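Local coordinates for fatty acid synthase 1, isoform A (Drosophila melanogaster, PDB 6FN6), which probably builds long-chain saturated fatty acids from acetyl-CoA and malonyl-CoA with NADPH, this piece being its modifying region of dehydratase, enoylreductase and ketoreductase, at residues Val487-Glu492 with Val515-Ala520. Residues are numbered along the deposited sequence; the frame is centred on the assembly and turned at random.
Sequences VCQGEE and VFVQDA
Gln-489 lies beside Val-517, both side chains pointing the same way from two parallel strands. Gln-489 CB leads to CG, which is anti to the backbone N (chi1 -179°); Gln-489 CG packs 4.0 Å from Val-517 CB. The chain stays extended past CG. Gln-489 CD comes within 4.2 Å of Ala-520 O, and Gln-489 NE2 gives that same oxygen a weak, bent hydrogen bond of 3.3 Å. Gln-489 NE2 also lies 3.7 Å from Asp-519 O. An alanine at Gln-489 would probably leave Ala-520 O without this amide and open a gap beside Val-517.

On the other face of the sheet, Cys-488 SG meets the Phe-516 ring obliquely, nearest CE2 at 3.9 Å. Cys-488 O lies over one ring face, toward the rim.

Two backbone bonds join the strands, Cys-488 N to Val-515 O and Val-517 N to Cys-488 O. A third runs from Gly-490 N, just past the strand end, to Val-517 O (2.8 Å). A water links Val-517 O to Glu-491 N.

Strands 483-489 and 512-517, joined through helix 496-504, form a beta-alpha-beta unit, characteristic of the Rossmann-type pseudo-KR fold. That helix covers the Cys-488 and Phe-516 face. Helix 530-536 packs on Val-515 and Val-517; strands 454-457 and 542-546 flank the pair.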
ATOM      1  N   VAL A 487      45.601  31.221  63.879  1.00 50.67           N
ATOM      2  CA  VAL A 487      45.268  32.637  63.766  1.00 50.58           C
ATOM      3  C   VAL A 487      45.605  33.144  62.372  1.00 51.91           C
ATOM      4  O   VAL A 487      46.745  33.050  61.935  1.00 50.95           O
ATOM      5  CB  VAL A 487      46.000  33.465  64.839  1.00 49.90           C
ATOM      6  CG1 VAL A 487      45.638  34.940  64.720  1.00 48.01           C
ATOM      7  CG2 VAL A 487      45.664  32.946  66.227  1.00 48.05           C
ATOM      8  N   CYS A 488      44.607  33.681  61.679  1.00 54.05           N
ATOM      9  CA  CYS A 488      44.803  34.210  60.332  1.00 57.30           C
ATOM     10  C   CYS A 488      44.291  35.646  60.239  1.00 66.85           C
ATOM     11  O   CYS A 488      43.145  35.880  59.854  1.00 65.37           O
ATOM     12  CB  CYS A 488      44.095  33.334  59.298  1.00 53.88           C
ATOM     13  SG  CYS A 488      44.302  33.905  57.596  1.00 54.75           S
ATOM     14  N   GLN A 489      45.141  36.603  60.602  1.00 60.48           N
ATOM     15  CA  GLN A 489      44.738  38.005  60.656  1.00 69.00           C
ATOM     16  C   GLN A 489      45.229  38.808  59.450  1.00 75.33           C
ATOM     17  O   GLN A 489      46.430  38.894  59.194  1.00 74.48           O
ATOM     18  CB  GLN A 489      45.260  38.649  61.942  1.00 69.98           C
ATOM     19  CG  GLN A 489      44.864  40.107  62.108  1.00 72.31           C
ATOM     20  CD  GLN A 489      45.058  40.615  63.526  1.00 71.20           C
ATOM     21  OE1 GLN A 489      45.514  39.884  64.406  1.00 70.93           O
ATOM     22  NE2 GLN A 489      44.711  41.876  63.752  1.00 71.66           N
ATOM     23  N   GLY A 490      44.285  39.406  58.727  1.00127.06           N
ATOM     24  CA  GLY A 490      44.598  40.282  57.609  1.00133.81           C
ATOM     25  C   GLY A 490      45.433  39.644  56.517  1.00137.94           C
ATOM     26  O   GLY A 490      46.401  40.237  56.042  1.00141.53           O
ATOM     27  N   GLU A 491      45.054  38.435  56.115  1.00106.60           N
ATOM     28  CA  GLU A 491      45.775  37.710  55.075  1.00107.06           C
ATOM     29  C   GLU A 491      44.941  37.500  53.813  1.00107.04           C
ATOM     30  O   GLU A 491      43.762  37.156  53.881  1.00105.58           O
ATOM     31  CB  GLU A 491      46.246  36.357  55.608  1.00106.75           C
ATOM     32  CG  GLU A 491      47.283  36.451  56.711  1.00108.46           C
ATOM     33  CD  GLU A 491      48.582  37.046  56.215  1.00109.88           C
ATOM     34  OE1 GLU A 491      48.971  36.740  55.068  1.00111.16           O
ATOM     35  OE2 GLU A 491      49.232  37.792  56.978  1.00109.83           O
ATOM     36  N   GLU A 492      45.572  37.711  52.661  1.00117.34           N
ATOM     37  CA  GLU A 492      44.927  37.491  51.371  1.00112.67           C
ATOM     38  C   GLU A 492      45.114  36.043  50.927  1.00103.97           C
ATOM     39  O   GLU A 492      46.003  35.341  51.407  1.00 95.92           O
ATOM     40  CB  GLU A 492      45.481  38.445  50.306  1.00116.55           C
ATOM     41  CG  GLU A 492      45.068  39.904  50.479  1.00118.72           C
ATOM     42  CD  GLU A 492      45.663  40.555  51.712  1.00120.33           C
ATOM     43  OE1 GLU A 492      46.234  39.833  52.556  1.00122.20           O
ATOM     44  OE2 GLU A 492      45.560  41.794  51.834  1.00118.93           O
ATOM     45  N   VAL A 515      40.795  31.246  64.284  1.00 49.94           N
ATOM     46  CA  VAL A 515      40.535  32.634  64.646  1.00 49.70           C
ATOM     47  C   VAL A 515      40.829  33.514  63.435  1.00 48.35           C
ATOM     48  O   VAL A 515      41.980  33.854  63.163  1.00 48.77           O
ATOM     49  CB  VAL A 515      41.367  33.054  65.872  1.00 48.86           C
ATOM     50  CG1 VAL A 515      41.036  34.479  66.292  1.00 49.36           C
ATOM     51  CG2 VAL A 515      41.125  32.089  67.023  1.00 48.99           C
ATOM     52  N   PHE A 516      39.775  33.865  62.704  1.00 44.71           N
ATOM     53  CA  PHE A 516      39.908  34.592  61.445  1.00 47.20           C
ATOM     54  C   PHE A 516      39.516  36.060  61.613  1.00 50.96           C
ATOM     55  O   PHE A 516      38.378  36.369  61.965  1.00 46.52           O
ATOM     56  CB  PHE A 516      39.041  33.935  60.366  1.00 42.57           C
ATOM     57  CG  PHE A 516      39.382  34.365  58.969  1.00 40.59           C
ATOM     58  CD1 PHE A 516      38.864  35.534  58.440  1.00 38.97           C
ATOM     59  CD2 PHE A 516      40.204  33.584  58.179  1.00 40.53           C
ATOM     60  CE1 PHE A 516      39.175  35.924  57.151  1.00 40.91           C
ATOM     61  CE2 PHE A 516      40.516  33.967  56.888  1.00 40.21           C
ATOM     62  CZ  PHE A 516      40.000  35.137  56.373  1.00 41.48           C
ATOM     63  N   VAL A 517      40.458  36.961  61.356  1.00 39.51           N
ATOM     64  CA  VAL A 517      40.219  38.390  61.527  1.00 46.49           C
ATOM     65  C   VAL A 517      40.516  39.141  60.233  1.00 45.62           C
ATOM     66  O   VAL A 517      41.669  39.257  59.822  1.00 43.29           O
ATOM     67  CB  VAL A 517      41.066  38.953  62.689  1.00 50.62           C
ATOM     68  CG1 VAL A 517      40.790  40.431  62.888  1.00 54.68           C
ATOM     69  CG2 VAL A 517      40.802  38.175  63.974  1.00 56.59           C
ATOM     70  N   GLN A 518      39.469  39.668  59.605  1.00 83.30           N
ATOM     71  CA  GLN A 518      39.616  40.370  58.335  1.00 94.60           C
ATOM     72  C   GLN A 518      40.427  41.649  58.493  1.00 99.92           C
ATOM     73  O   GLN A 518      41.405  41.865  57.779  1.00100.19           O
ATOM     74  CB  GLN A 518      38.246  40.702  57.739  1.00101.38           C
ATOM     75  CG  GLN A 518      37.391  39.490  57.413  1.00105.14           C
ATOM     76  CD  GLN A 518      36.179  39.849  56.573  1.00107.67           C
ATOM     77  OE1 GLN A 518      35.936  41.020  56.284  1.00108.14           O
ATOM     78  NE2 GLN A 518      35.414  38.839  56.174  1.00106.71           N
ATOM     79  N   ASP A 519      40.020  42.494  59.435  1.00 78.54           N
ATOM     80  CA  ASP A 519      40.666  43.786  59.625  1.00 85.50           C
ATOM     81  C   ASP A 519      42.041  43.587  60.255  1.00 91.70           C
ATOM     82  O   ASP A 519      42.153  43.013  61.340  1.00 96.03           O
ATOM     83  CB  ASP A 519      39.806  44.695  60.504  1.00 81.15           C
ATOM     84  CG  ASP A 519      40.180  46.154  60.364  1.00 80.46           C
ATOM     85  OD1 ASP A 519      41.205  46.438  59.709  1.00 80.25           O
ATOM     86  OD2 ASP A 519      39.456  47.014  60.908  1.00 79.09           O
ATOM     87  N   ALA A 520      43.086  44.066  59.587  1.00 83.55           N
ATOM     88  CA  ALA A 520      44.444  43.857  60.077  1.00 86.55           C
ATOM     89  C   ALA A 520      44.755  44.740  61.283  1.00 85.48           C
ATOM     90  O   ALA A 520      45.705  44.477  62.021  1.00 81.19           O
ATOM     91  CB  ALA A 520      45.448  44.118  58.964  1.00 91.34           C
TER
HETATM   92  O   HOH W   1      42.528  37.708  57.212  1.00 33.80           O